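Polyketide biosynthesis 3-hydroxy-3-methylglutaryl-ACP synthase PksG (Bacillus subtilis, PDB 4YXT) catalyses the aldol condensation of acetyl-AcpK with a carrier-linked beta-ketothioester intermediate during assembly of the antibiotic bacillaene. Local coordinates at residues V20-K25 and L362-Y367; M39-V44 and D357-L362; G259-M264 and E277-T282. The protein carries 1 engineered substitution. One frame throughout, in Å; residues are numbered along the deposited sequence.

From the N terminus the chain first passes through helix 20-27, whose residues 20-25 are met much later by residues 362-367, which lead into helix 364-370, closing contact 1, the widest loop. Strand 41-43 follows and meets residues 357-362 in contact 2, a slightly smaller loop lying within the first. Contact 3 is local: residues 259-264 and 277-282, on successive helices, close a short loop inside both others. No contacts cross. Contacts 1 and 2 share Leu362, have centres about 10 Å apart, and fasten the N-terminal HMG-CoA synthase family region to the C-terminal one around a three-stranded sheet. Contact 3 lies wholly in the later part, its centre about 27 Å from that of contact 2.

Contact 1 (V20-K25 and L362-Y367); sequences VMELAK and LSMEEY
Met364 directs its thioether at the flank of helix 20-27, end-on to the backbone, while the side chain of Leu23 runs across it at about a right angle. A bend at chi2 (-59°) turns the methionine tip toward the peptide joining Glu22 and Leu23: CE of Met364 sits 3.2 Å from N of Leu23, a tight approach, and 3.7 Å from CB of Glu22. The unbranched chain of methionine suits this place because its slim methyl end can lie against the facing backbone. Leu23, with CG trans to its backbone N (chi1 179°), brings CD1 to 3.9 Å from SD of Met364; the same methyl lies 3.9 Å from CE2 of Tyr367, whose side chain also runs crosswise to it. Leu18 of strand 16-19 touches Leu23, Met364 and Tyr367, so the two helices pack over one hydrophobic residue of the small three-stranded sheet. Beyond this apolar patch the Tyr367 hydroxyl hydrogen-bonds to Lys42 and Glu165.

Helix 364-370 opens with a capping box. Ser363 OG accepts from N of Glu366 at 2.9 Å, and OE1 of Glu366 accepts from N of Ser363 through its anti lone pair and from OG of Ser363 above the carboxylate plane. On the solvent side a water donates to OE1 of Glu22 (3.0 Å) and O of Leu362 (2.6 Å), linking helix 20-27 to the backbone just ahead of helix 364-370.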
ATOM      1  N   VAL A  20      30.045  11.991   5.649  1.00 33.13           N
ATOM      2  CA  VAL A  20      29.783  12.415   4.291  1.00 38.14           C
ATOM      3  C   VAL A  20      30.661  13.605   3.861  1.00 39.75           C
ATOM      4  O   VAL A  20      30.792  13.865   2.668  1.00 40.24           O
ATOM      5  CB  VAL A  20      28.250  12.621   4.138  1.00 37.46           C
ATOM      6  CG1 VAL A  20      27.877  13.743   3.231  1.00 42.13           C
ATOM      7  CG2 VAL A  20      27.649  11.316   3.650  1.00 40.77           C
ATOM      8  N   MET A  21      31.282  14.292   4.817  1.00 42.54           N
ATOM      9  CA  MET A  21      32.322  15.288   4.496  1.00 48.03           C
ATOM     10  C   MET A  21      33.604  14.595   4.027  1.00 46.53           C
ATOM     11  O   MET A  21      34.160  14.970   3.000  1.00 50.58           O
ATOM     12  CB  MET A  21      32.594  16.224   5.667  1.00 51.17           C
ATOM     13  CG  MET A  21      31.391  17.079   6.076  1.00 55.69           C
ATOM     14  SD  MET A  21      30.540  16.572   7.603  1.00 66.72           S
ATOM     15  CE  MET A  21      29.491  17.996   7.867  1.00 59.62           C
ATOM     16  N   GLU A  22      34.038  13.553   4.731  1.00 45.73           N
ATOM     17  CA  GLU A  22      35.127  12.703   4.228  1.00 46.62           C
ATOM     18  C   GLU A  22      34.803  12.184   2.837  1.00 45.96           C
ATOM     19  O   GLU A  22      35.683  12.102   1.964  1.00 46.15           O
ATOM     20  CB  GLU A  22      35.398  11.503   5.144  1.00 50.23           C
ATOM     21  CG  GLU A  22      35.981  11.836   6.519  1.00 55.43           C
ATOM     22  CD  GLU A  22      36.047  10.626   7.489  1.00 65.54           C
ATOM     23  OE1 GLU A  22      35.416   9.557   7.240  1.00 68.40           O
ATOM     24  OE2 GLU A  22      36.738  10.742   8.536  1.00 68.81           O
ATOM     25  N   LEU A  23      33.552  11.789   2.621  1.00 42.71           N
ATOM     26  CA  LEU A  23      33.182  11.225   1.320  1.00 40.69           C
ATOM     27  C   LEU A  23      33.351  12.286   0.233  1.00 35.75           C
ATOM     28  O   LEU A  23      33.813  11.997  -0.840  1.00 32.65           O
ATOM     29  CB  LEU A  23      31.753  10.683   1.326  1.00 39.67           C
ATOM     30  CG  LEU A  23      31.269  10.106   0.004  1.00 43.04           C
ATOM     31  CD1 LEU A  23      32.001   8.798  -0.315  1.00 46.14           C
ATOM     32  CD2 LEU A  23      29.760   9.910   0.028  1.00 42.55           C
ATOM     33  N   ALA A  24      32.973  13.512   0.523  1.00 34.90           N
ATOM     34  CA  ALA A  24      33.070  14.555  -0.473  1.00 39.02           C
ATOM     35  C   ALA A  24      34.538  14.683  -0.957  1.00 43.18           C
ATOM     36  O   ALA A  24      34.803  14.722  -2.176  1.00 38.62           O
ATOM     37  CB  ALA A  24      32.556  15.863   0.094  1.00 37.47           C
ATOM     38  N   LYS A  25      35.462  14.725   0.015  1.00 45.56           N
ATOM     39  CA  LYS A  25      36.911  14.780  -0.221  1.00 43.84           C
ATOM     40  C   LYS A  25      37.339  13.693  -1.168  1.00 48.46           C
ATOM     41  O   LYS A  25      38.029  13.944  -2.153  1.00 47.17           O
ATOM     42  CB  LYS A  25      37.688  14.588   1.092  1.00 46.81           C
ATOM     43  CG  LYS A  25      38.109  15.860   1.815  1.00 47.07           C
ATOM     44  CD  LYS A  25      37.023  16.917   1.814  1.00 48.29           C
ATOM     45  CE  LYS A  25      37.459  18.131   2.608  1.00 50.30           C
ATOM     46  NZ  LYS A  25      37.533  17.806   4.064  1.00 51.86           N
ATOM     47  N   LEU A 362      32.018   3.731   9.203  1.00 38.56           N
ATOM     48  CA  LEU A 362      32.712   3.048   8.143  1.00 37.31           C
ATOM     49  C   LEU A 362      33.924   3.843   7.640  1.00 39.65           C
ATOM     50  O   LEU A 362      33.899   5.064   7.578  1.00 41.71           O
ATOM     51  CB  LEU A 362      31.769   2.795   6.966  1.00 34.75           C
ATOM     52  CG  LEU A 362      30.551   1.921   7.194  1.00 38.72           C
ATOM     53  CD1 LEU A 362      29.709   1.968   5.932  1.00 40.66           C
ATOM     54  CD2 LEU A 362      30.903   0.470   7.537  1.00 36.40           C
ATOM     55  N   SER A 363      34.968   3.137   7.233  1.00 41.29           N
ATOM     56  CA  SER A 363      36.059   3.749   6.490  1.00 40.16           C
ATOM     57  C   SER A 363      35.699   3.721   5.006  1.00 41.94           C
ATOM     58  O   SER A 363      34.848   2.938   4.574  1.00 34.13           O
ATOM     59  CB  SER A 363      37.308   2.913   6.655  1.00 41.10           C
ATOM     60  OG  SER A 363      37.107   1.638   6.025  1.00 42.20           O
ATOM     61  N   MET A 364      36.404   4.525   4.218  1.00 46.02           N
ATOM     62  CA  MET A 364      36.203   4.537   2.778  1.00 49.21           C
ATOM     63  C   MET A 364      36.540   3.202   2.127  1.00 48.58           C
ATOM     64  O   MET A 364      35.978   2.872   1.088  1.00 45.09           O
ATOM     65  CB  MET A 364      37.022   5.660   2.124  1.00 52.99           C
ATOM     66  CG  MET A 364      36.499   7.052   2.438  1.00 56.04           C
ATOM     67  SD  MET A 364      34.787   7.305   1.895  1.00 60.32           S
ATOM     68  CE  MET A 364      34.437   8.691   2.964  1.00 62.65           C
ATOM     69  N   GLU A 365      37.443   2.425   2.721  1.00 48.95           N
ATOM     70  CA  GLU A 365      37.713   1.113   2.168  1.00 52.47           C
ATOM     71  C   GLU A 365      36.512   0.221   2.506  1.00 49.68           C
ATOM     72  O   GLU A 365      36.030  -0.497   1.639  1.00 45.78           O
ATOM     73  CB  GLU A 365      39.060   0.516   2.632  1.00 54.45           C
ATOM     74  CG  GLU A 365      40.093   0.310   1.507  1.00 63.47           C
ATOM     75  CD  GLU A 365      41.002   1.522   1.218  1.00 76.65           C
ATOM     76  OE1 GLU A 365      40.955   2.513   1.988  1.00 81.52           O
ATOM     77  OE2 GLU A 365      41.783   1.490   0.220  1.00 75.29           O
ATOM     78  N   GLU A 366      36.014   0.281   3.742  1.00 43.13           N
ATOM     79  CA  GLU A 366      34.809  -0.504   4.083  1.00 46.25           C
ATOM     80  C   GLU A 366      33.601  -0.134   3.210  1.00 45.29           C
ATOM     81  O   GLU A 366      32.886  -1.006   2.722  1.00 43.95           O
ATOM     82  CB  GLU A 366      34.443  -0.346   5.564  1.00 43.94           C
ATOM     83  CG  GLU A 366      35.330  -1.157   6.489  1.00 41.18           C
ATOM     84  CD  GLU A 366      35.229  -0.742   7.937  1.00 42.34           C
ATOM     85  OE1 GLU A 366      35.116   0.457   8.242  1.00 41.25           O
ATOM     86  OE2 GLU A 366      35.292  -1.628   8.790  1.00 48.17           O
ATOM     87  N   TYR A 367      33.415   1.158   2.992  1.00 45.25           N
ATOM     88  CA  TYR A 367      32.235   1.660   2.326  1.00 49.65           C
ATOM     89  C   TYR A 367      32.282   1.387   0.806  1.00 56.15           C
ATOM     90  O   TYR A 367      31.258   1.062   0.190  1.00 58.57           O
ATOM     91  CB  TYR A 367      32.053   3.142   2.646  1.00 46.44           C
ATOM     92  CG  TYR A 367      31.019   3.783   1.768  1.00 51.08           C
ATOM     93  CD1 TYR A 367      29.652   3.527   1.957  1.00 50.56           C
ATOM     94  CD2 TYR A 367      31.392   4.615   0.733  1.00 47.49           C
ATOM     95  CE1 TYR A 367      28.703   4.094   1.136  1.00 46.02           C
ATOM     96  CE2 TYR A 367      30.447   5.179  -0.095  1.00 51.58           C
ATOM     97  CZ  TYR A 367      29.104   4.911   0.110  1.00 49.06           C
ATOM     98  OH  TYR A 367      28.184   5.502  -0.716  1.00 51.61           O
TER
HETATM   99  O   HOH W   1      33.283   7.550   7.729  1.00 31.27           O

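Contact 2 (M39-V44 and D357-L362); sequences MKEKAV and DRRYQL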
ATOM      1  N   MET A  39      24.472  18.334   4.817  1.00 34.82           N
ATOM      2  CA  MET A  39      24.421  16.953   5.301  1.00 38.59           C
ATOM      3  C   MET A  39      25.743  16.574   5.982  1.00 37.04           C
ATOM      4  O   MET A  39      26.763  17.144   5.675  1.00 33.43           O
ATOM      5  CB  MET A  39      24.082  16.028   4.135  1.00 40.86           C
ATOM      6  CG  MET A  39      22.671  16.283   3.575  1.00 43.52           C
ATOM      7  SD  MET A  39      21.298  16.241   4.784  1.00 43.98           S
ATOM      8  CE  MET A  39      20.543  14.671   4.337  1.00 43.16           C
ATOM      9  N   LYS A  40      25.723  15.644   6.937  1.00 36.61           N
ATOM     10  CA  LYS A  40      26.960  15.295   7.672  1.00 33.30           C
ATOM     11  C   LYS A  40      27.190  13.827   7.734  1.00 31.84           C
ATOM     12  O   LYS A  40      28.309  13.401   7.638  1.00 29.94           O
ATOM     13  CB  LYS A  40      26.965  15.848   9.111  1.00 37.11           C
ATOM     14  CG  LYS A  40      26.474  17.282   9.256  1.00 36.04           C
ATOM     15  CD  LYS A  40      25.998  17.566  10.664  1.00 39.02           C
ATOM     16  CE  LYS A  40      27.161  17.877  11.605  1.00 40.76           C
ATOM     17  NZ  LYS A  40      26.651  18.346  12.946  1.00 40.30           N
ATOM     18  N   GLU A  41      26.147  13.039   7.935  1.00 29.39           N
ATOM     19  CA  GLU A  41      26.320  11.626   7.979  1.00 30.19           C
ATOM     20  C   GLU A  41      25.194  10.998   7.203  1.00 27.08           C
ATOM     21  O   GLU A  41      24.147  11.566   7.052  1.00 21.80           O
ATOM     22  CB  GLU A  41      26.301  11.125   9.433  1.00 34.23           C
ATOM     23  CG  GLU A  41      27.296  11.819  10.364  1.00 39.60           C
ATOM     24  CD  GLU A  41      26.949  11.660  11.839  1.00 44.29           C
ATOM     25  OE1 GLU A  41      25.751  11.697  12.199  1.00 54.03           O
ATOM     26  OE2 GLU A  41      27.874  11.515  12.661  1.00 49.63           O
ATOM     27  N   LYS A  42      25.453   9.829   6.662  1.00 28.43           N
ATOM     28  CA  LYS A  42      24.382   8.988   6.148  1.00 27.43           C
ATOM     29  C   LYS A  42      24.519   7.621   6.800  1.00 28.00           C
ATOM     30  O   LYS A  42      25.645   7.117   6.930  1.00 31.61           O
ATOM     31  CB  LYS A  42      24.438   8.899   4.633  1.00 27.56           C
ATOM     32  CG  LYS A  42      25.709   8.282   4.034  1.00 28.04           C
ATOM     33  CD  LYS A  42      25.535   8.256   2.521  1.00 27.93           C
ATOM     34  CE  LYS A  42      26.468   7.261   1.851  1.00 30.02           C
ATOM     35  NZ  LYS A  42      25.979   6.988   0.466  1.00 31.65           N
ATOM     36  N   ALA A  43      23.398   7.050   7.241  1.00 25.72           N
ATOM     37  CA  ALA A  43      23.348   5.643   7.584  1.00 26.68           C
ATOM     38  C   ALA A  43      23.627   4.798   6.364  1.00 28.68           C
ATOM     39  O   ALA A  43      23.253   5.166   5.260  1.00 28.56           O
ATOM     40  CB  ALA A  43      21.973   5.303   8.125  1.00 25.73           C
ATOM     41  N   VAL A  44      24.274   3.648   6.548  1.00 34.98           N
ATOM     42  CA  VAL A  44      24.531   2.704   5.445  1.00 30.90           C
ATOM     43  C   VAL A  44      24.065   1.291   5.874  1.00 33.63           C
ATOM     44  O   VAL A  44      24.595   0.694   6.831  1.00 32.93           O
ATOM     45  CB  VAL A  44      26.013   2.702   5.012  1.00 36.85           C
ATOM     46  CG1 VAL A  44      26.233   1.824   3.768  1.00 35.98           C
ATOM     47  CG2 VAL A  44      26.523   4.119   4.759  1.00 36.90           C
ATOM     48  N   ASP A 357      24.306   8.448  18.111  1.00 25.94           N
ATOM     49  CA  ASP A 357      25.709   8.490  18.570  1.00 29.14           C
ATOM     50  C   ASP A 357      26.428   7.110  18.616  1.00 29.37           C
ATOM     51  O   ASP A 357      27.647   7.093  18.564  1.00 29.21           O
ATOM     52  CB  ASP A 357      25.847   9.131  19.951  1.00 28.29           C
ATOM     53  CG  ASP A 357      25.274  10.520  20.026  1.00 30.27           C
ATOM     54  OD1 ASP A 357      25.232  11.242  18.994  1.00 33.87           O
ATOM     55  OD2 ASP A 357      24.844  10.883  21.136  1.00 23.12           O
ATOM     56  N   ARG A 358      25.711   5.974  18.716  1.00 30.25           N
ATOM     57  CA  ARG A 358      26.398   4.669  18.904  1.00 31.63           C
ATOM     58  C   ARG A 358      26.595   3.867  17.667  1.00 32.99           C
ATOM     59  O   ARG A 358      26.987   2.706  17.759  1.00 38.25           O
ATOM     60  CB  ARG A 358      25.712   3.772  19.939  1.00 35.44           C
ATOM     61  CG  ARG A 358      24.889   4.530  20.965  1.00 39.88           C
ATOM     62  CD  ARG A 358      25.125   4.084  22.403  1.00 46.93           C
ATOM     63  NE  ARG A 358      25.084   5.228  23.319  1.00 54.17           N
ATOM     64  CZ  ARG A 358      25.056   5.142  24.649  1.00 69.99           C
ATOM     65  NH1 ARG A 358      25.043   3.965  25.264  1.00 76.84           N
ATOM     66  NH2 ARG A 358      25.032   6.249  25.382  1.00 74.57           N
ATOM     67  N   ARG A 359      26.354   4.436  16.494  1.00 29.67           N
ATOM     68  CA  ARG A 359      26.533   3.655  15.279  1.00 29.44           C
ATOM     69  C   ARG A 359      27.993   3.563  14.941  1.00 29.39           C
ATOM     70  O   ARG A 359      28.787   4.440  15.318  1.00 28.20           O
ATOM     71  CB  ARG A 359      25.771   4.275  14.091  1.00 28.08           C
ATOM     72  CG  ARG A 359      24.280   4.415  14.303  1.00 26.30           C
ATOM     73  CD  ARG A 359      23.646   5.272  13.219  1.00 24.42           C
ATOM     74  NE  ARG A 359      24.098   6.671  13.326  1.00 23.62           N
ATOM     75  CZ  ARG A 359      23.850   7.633  12.438  1.00 23.53           C
ATOM     76  NH1 ARG A 359      23.093   7.366  11.353  1.00 23.59           N
ATOM     77  NH2 ARG A 359      24.347   8.881  12.638  1.00 20.95           N
ATOM     78  N   TYR A 360      28.334   2.513  14.201  1.00 33.18           N
ATOM     79  CA  TYR A 360      29.698   2.251  13.782  1.00 35.23           C
ATOM     80  C   TYR A 360      30.060   3.028  12.549  1.00 39.29           C
ATOM     81  O   TYR A 360      29.367   2.953  11.524  1.00 37.60           O
ATOM     82  CB  TYR A 360      29.826   0.777  13.457  1.00 37.68           C
ATOM     83  CG  TYR A 360      31.207   0.295  13.094  1.00 41.24           C
ATOM     84  CD1 TYR A 360      32.064  -0.197  14.069  1.00 46.87           C
ATOM     85  CD2 TYR A 360      31.622   0.257  11.783  1.00 41.37           C
ATOM     86  CE1 TYR A 360      33.314  -0.682  13.741  1.00 47.18           C
ATOM     87  CE2 TYR A 360      32.858  -0.225  11.442  1.00 48.24           C
ATOM     88  CZ  TYR A 360      33.711  -0.687  12.423  1.00 47.97           C
ATOM     89  OH  TYR A 360      34.959  -1.174  12.072  1.00 50.63           O
ATOM     90  N   GLN A 361      31.189   3.728  12.622  1.00 42.22           N
ATOM     91  CA  GLN A 361      31.677   4.516  11.496  1.00 43.10           C
ATOM     92  C   GLN A 361      32.459   3.699  10.454  1.00 42.46           C
ATOM     93  O   GLN A 361      33.465   3.093  10.771  1.00 46.83           O
ATOM     94  CB  GLN A 361      32.576   5.633  11.997  1.00 44.61           C
ATOM     95  CG  GLN A 361      33.201   6.398  10.842  1.00 47.36           C
ATOM     96  CD  GLN A 361      33.600   7.803  11.207  1.00 48.75           C
ATOM     97  OE1 GLN A 361      33.490   8.215  12.353  1.00 55.22           O
ATOM     98  NE2 GLN A 361      34.062   8.546  10.231  1.00 46.06           N
ATOM     99  N   LEU A 362      32.018   3.731   9.203  1.00 38.56           N
ATOM    100  CA  LEU A 362      32.712   3.048   8.143  1.00 37.31           C
ATOM    101  C   LEU A 362      33.924   3.843   7.640  1.00 39.65           C
ATOM    102  O   LEU A 362      33.899   5.064   7.578  1.00 41.71           O
ATOM    103  CB  LEU A 362      31.769   2.795   6.966  1.00 34.75           C
ATOM    104  CG  LEU A 362      30.551   1.921   7.194  1.00 38.72           C
ATOM    105  CD1 LEU A 362      29.709   1.968   5.932  1.00 40.66           C
ATOM    106  CD2 LEU A 362      30.903   0.470   7.537  1.00 36.40           C
TER
HETATM  107  O   HOH W   2      26.367   9.566  14.398  1.00 26.57           O
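The charged part of this contact is a salt bridge from Glu41 OE1 to Arg359 NH2, 3.2 Å long. The carboxylate oxygen lies in the guanidinium plane, at its edge, yet the two flat groups are turned 75° apart, so the pairing runs through a single oxygen and a single nitrogen rather than as a two-pronged fork. A water bridges the two residues, accepting from NH2 of Arg359 at 2.8 Å and donating weakly to the other carboxylate oxygen, OE2 of Glu41. Arginine suits the site because its N-H groups point in different directions and serve several acceptors at once. A bend at chi3 (-68°) folds its chain, and NE is given to O of Leu356 and NH1 to the carbonyls of Gly13 and Arg293, which together should hold the guanidinium in one orientation. Glu41 OE1 is likewise shared, being salt-bridged to Arg293 as well.

Strands 41-43 and 360-361 are the two outer strands of a three-stranded mixed sheet, with 16-19 between them, antiparallel to the first and parallel to the second. The bridge therefore reaches over the middle strand, where Tyr17 touches both Glu41 and Arg359.

Van der Waals contacts complete the interface. The methyl of Ala43 sits at the guanidinium edge, CB to NH1 of Arg359 4.0 Å. Apolar CD1 of Leu362 meets the branch point of Val44, 3.9 Å from CB, and Leu362 also rests on Leu18.

Contact 3 (G259-M264 and E277-T282); sequences GAHRTM and ETDFLT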
ATOM      1  N   GLY A 259      15.770  25.900   1.190  1.00 33.26           N
ATOM      2  CA  GLY A 259      15.259  26.529  -0.031  1.00 32.81           C
ATOM      3  C   GLY A 259      13.749  26.683  -0.042  1.00 31.52           C
ATOM      4  O   GLY A 259      13.247  27.763  -0.352  1.00 30.01           O
ATOM      5  N   ALA A 260      13.013  25.614   0.291  1.00 31.34           N
ATOM      6  CA  ALA A 260      11.550  25.643   0.238  1.00 27.44           C
ATOM      7  C   ALA A 260      10.948  26.481   1.315  1.00 26.04           C
ATOM      8  O   ALA A 260       9.944  27.137   1.078  1.00 23.53           O
ATOM      9  CB  ALA A 260      10.973  24.249   0.336  1.00 32.69           C
ATOM     10  N   HIS A 261      11.524  26.479   2.513  1.00 26.74           N
ATOM     11  CA  HIS A 261      11.028  27.411   3.549  1.00 25.88           C
ATOM     12  C   HIS A 261      11.140  28.876   3.071  1.00 25.64           C
ATOM     13  O   HIS A 261      10.226  29.647   3.261  1.00 27.21           O
ATOM     14  CB  HIS A 261      11.760  27.207   4.905  1.00 24.51           C
ATOM     15  CG  HIS A 261      11.479  28.280   5.914  1.00 22.74           C
ATOM     16  ND1 HIS A 261      12.306  29.373   6.089  1.00 22.61           N
ATOM     17  CD2 HIS A 261      10.454  28.444   6.783  1.00 24.67           C
ATOM     18  CE1 HIS A 261      11.821  30.146   7.039  1.00 23.47           C
ATOM     19  NE2 HIS A 261      10.695  29.615   7.479  1.00 23.04           N
ATOM     20  N   ARG A 262      12.250  29.231   2.432  1.00 28.98           N
ATOM     21  CA  ARG A 262      12.449  30.607   1.900  1.00 30.96           C
ATOM     22  C   ARG A 262      11.400  30.974   0.847  1.00 29.74           C
ATOM     23  O   ARG A 262      10.866  32.054   0.862  1.00 28.26           O
ATOM     24  CB  ARG A 262      13.845  30.719   1.286  1.00 32.56           C
ATOM     25  CG  ARG A 262      14.171  32.060   0.648  1.00 36.90           C
ATOM     26  CD  ARG A 262      15.677  32.274   0.640  1.00 40.28           C
ATOM     27  NE  ARG A 262      16.420  31.070   0.218  1.00 46.13           N
ATOM     28  CZ  ARG A 262      17.320  30.383   0.945  1.00 49.77           C
ATOM     29  NH1 ARG A 262      17.657  30.746   2.188  1.00 51.99           N
ATOM     30  NH2 ARG A 262      17.907  29.306   0.416  1.00 50.35           N
ATOM     31  N   THR A 263      11.127  30.043  -0.069  1.00 30.50           N
ATOM     32  CA  THR A 263      10.144  30.193  -1.098  1.00 28.17           C
ATOM     33  C   THR A 263       8.804  30.413  -0.456  1.00 32.04           C
ATOM     34  O   THR A 263       8.151  31.406  -0.732  1.00 30.02           O
ATOM     35  CB  THR A 263      10.120  28.944  -1.974  1.00 30.39           C
ATOM     36  OG1 THR A 263      11.441  28.705  -2.501  1.00 29.79           O
ATOM     37  CG2 THR A 263       9.156  29.103  -3.123  1.00 31.07           C
ATOM     38  N   MET A 264       8.393  29.530   0.458  1.00 33.47           N
ATOM     39  CA  MET A 264       7.060  29.679   1.089  1.00 33.09           C
ATOM     40  C   MET A 264       6.880  31.000   1.808  1.00 32.28           C
ATOM     41  O   MET A 264       5.824  31.646   1.696  1.00 29.97           O
ATOM     42  CB  MET A 264       6.784  28.544   2.084  1.00 32.69           C
ATOM     43  CG  MET A 264       6.575  27.195   1.426  1.00 34.85           C
ATOM     44  SD  MET A 264       5.178  27.220   0.280  1.00 36.96           S
ATOM     45  CE  MET A 264       3.740  27.344   1.337  1.00 32.84           C
ATOM     46  N   GLU A 277      15.511  34.137   7.879  1.00 41.39           N
ATOM     47  CA  GLU A 277      16.503  33.299   8.576  1.00 41.32           C
ATOM     48  C   GLU A 277      16.088  33.140  10.028  1.00 36.54           C
ATOM     49  O   GLU A 277      16.282  32.112  10.640  1.00 35.59           O
ATOM     50  CB  GLU A 277      17.886  33.931   8.496  1.00 44.93           C
ATOM     51  CG  GLU A 277      18.481  33.908   7.089  1.00 49.07           C
ATOM     52  CD  GLU A 277      18.906  32.517   6.631  1.00 53.42           C
ATOM     53  OE1 GLU A 277      18.809  31.564   7.433  1.00 59.00           O
ATOM     54  OE2 GLU A 277      19.344  32.368   5.462  1.00 58.46           O
ATOM     55  N   THR A 278      15.479  34.170  10.570  1.00 32.70           N
ATOM     56  CA  THR A 278      15.014  34.125  11.947  1.00 35.73           C
ATOM     57  C   THR A 278      13.955  33.002  12.093  1.00 34.30           C
ATOM     58  O   THR A 278      14.041  32.137  12.967  1.00 29.88           O
ATOM     59  CB  THR A 278      14.485  35.516  12.364  1.00 35.14           C
ATOM     60  OG1 THR A 278      15.572  36.455  12.305  1.00 36.71           O
ATOM     61  CG2 THR A 278      13.921  35.502  13.767  1.00 33.71           C
ATOM     62  N   ASP A 279      12.974  33.031  11.200  1.00 29.35           N
ATOM     63  CA  ASP A 279      11.980  32.028  11.160  1.00 27.13           C
ATOM     64  C   ASP A 279      12.577  30.613  10.870  1.00 25.42           C
ATOM     65  O   ASP A 279      12.147  29.638  11.457  1.00 23.70           O
ATOM     66  CB  ASP A 279      10.920  32.455  10.136  1.00 28.37           C
ATOM     67  CG  ASP A 279       9.695  31.629  10.213  1.00 26.89           C
ATOM     68  OD1 ASP A 279       8.939  31.739  11.184  1.00 30.56           O
ATOM     69  OD2 ASP A 279       9.503  30.848   9.294  1.00 29.13           O
ATOM     70  N   PHE A 280      13.556  30.509   9.982  1.00 23.09           N
ATOM     71  CA  PHE A 280      14.211  29.235   9.742  1.00 24.34           C
ATOM     72  C   PHE A 280      14.797  28.615  11.034  1.00 27.24           C
ATOM     73  O   PHE A 280      14.669  27.397  11.270  1.00 21.78           O
ATOM     74  CB  PHE A 280      15.285  29.386   8.692  1.00 24.38           C
ATOM     75  CG  PHE A 280      16.080  28.117   8.431  1.00 26.71           C
ATOM     76  CD1 PHE A 280      15.594  27.115   7.598  1.00 27.78           C
ATOM     77  CD2 PHE A 280      17.317  27.927   9.030  1.00 27.31           C
ATOM     78  CE1 PHE A 280      16.352  25.954   7.354  1.00 28.83           C
ATOM     79  CE2 PHE A 280      18.064  26.770   8.806  1.00 28.58           C
ATOM     80  CZ  PHE A 280      17.586  25.786   7.954  1.00 27.60           C
ATOM     81  N   LEU A 281      15.450  29.463  11.835  1.00 26.58           N
ATOM     82  CA  LEU A 281      16.190  29.049  13.010  1.00 27.59           C
ATOM     83  C   LEU A 281      15.275  28.614  14.098  1.00 26.66           C
ATOM     84  O   LEU A 281      15.507  27.629  14.704  1.00 26.11           O
ATOM     85  CB  LEU A 281      16.966  30.218  13.592  1.00 31.06           C
ATOM     86  CG  LEU A 281      18.235  30.635  12.922  1.00 34.85           C
ATOM     87  CD1 LEU A 281      18.819  31.760  13.769  1.00 37.19           C
ATOM     88  CD2 LEU A 281      19.164  29.444  12.793  1.00 41.05           C
ATOM     89  N   THR A 282      14.227  29.401  14.350  1.00 28.96           N
ATOM     90  CA  THR A 282      13.199  29.040  15.306  1.00 28.46           C
ATOM     91  C   THR A 282      12.407  27.757  14.930  1.00 28.04           C
ATOM     92  O   THR A 282      12.320  26.826  15.721  1.00 27.26           O
ATOM     93  CB  THR A 282      12.229  30.198  15.413  1.00 28.60           C
ATOM     94  OG1 THR A 282      12.973  31.350  15.773  1.00 30.55           O
ATOM     95  CG2 THR A 282      11.213  29.957  16.461  1.00 31.82           C
TER
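With CG trans to the backbone N in both residues (chi1 169° for His261, -168° for Asp279), an imidazole and a carboxylate extend from facing helices and meet. The helices are consecutive, 254-267 and 273-283, and form a steeply crossed pair, nearer antiparallel than parallel, whose axes approach to 10.3 Å at an angle of 128°; the imidazole of His261 and the carboxylate of Asp279 together bridge the space between them. NE2 of His261 donates to OD2 of Asp279, a His-carboxylate hydrogen bond that is nearly straight but, at 2.5 Å, so short that its exact length is doubtful. Ring and carboxylate are almost coplanar, and CB of Asp279 also lies in the ring plane. The carboxylate would probably favour a positively charged imidazole, although Arg283, salt-bridged to OD1 of the same aspartate, should temper this.

Phe280 supplies the apolar side: its CB packs 3.9 Å from CE1 of His261, while its ring forms a cation-pi contact with Lys258 and touches Leu288. Farther out, Arg262 turns its guanidinium edge toward Glu277, with planes 48° apart; NH1 of Arg262 stays 4.0 Å from OE2 of Glu277, a charge attraction beyond salt-bridge range.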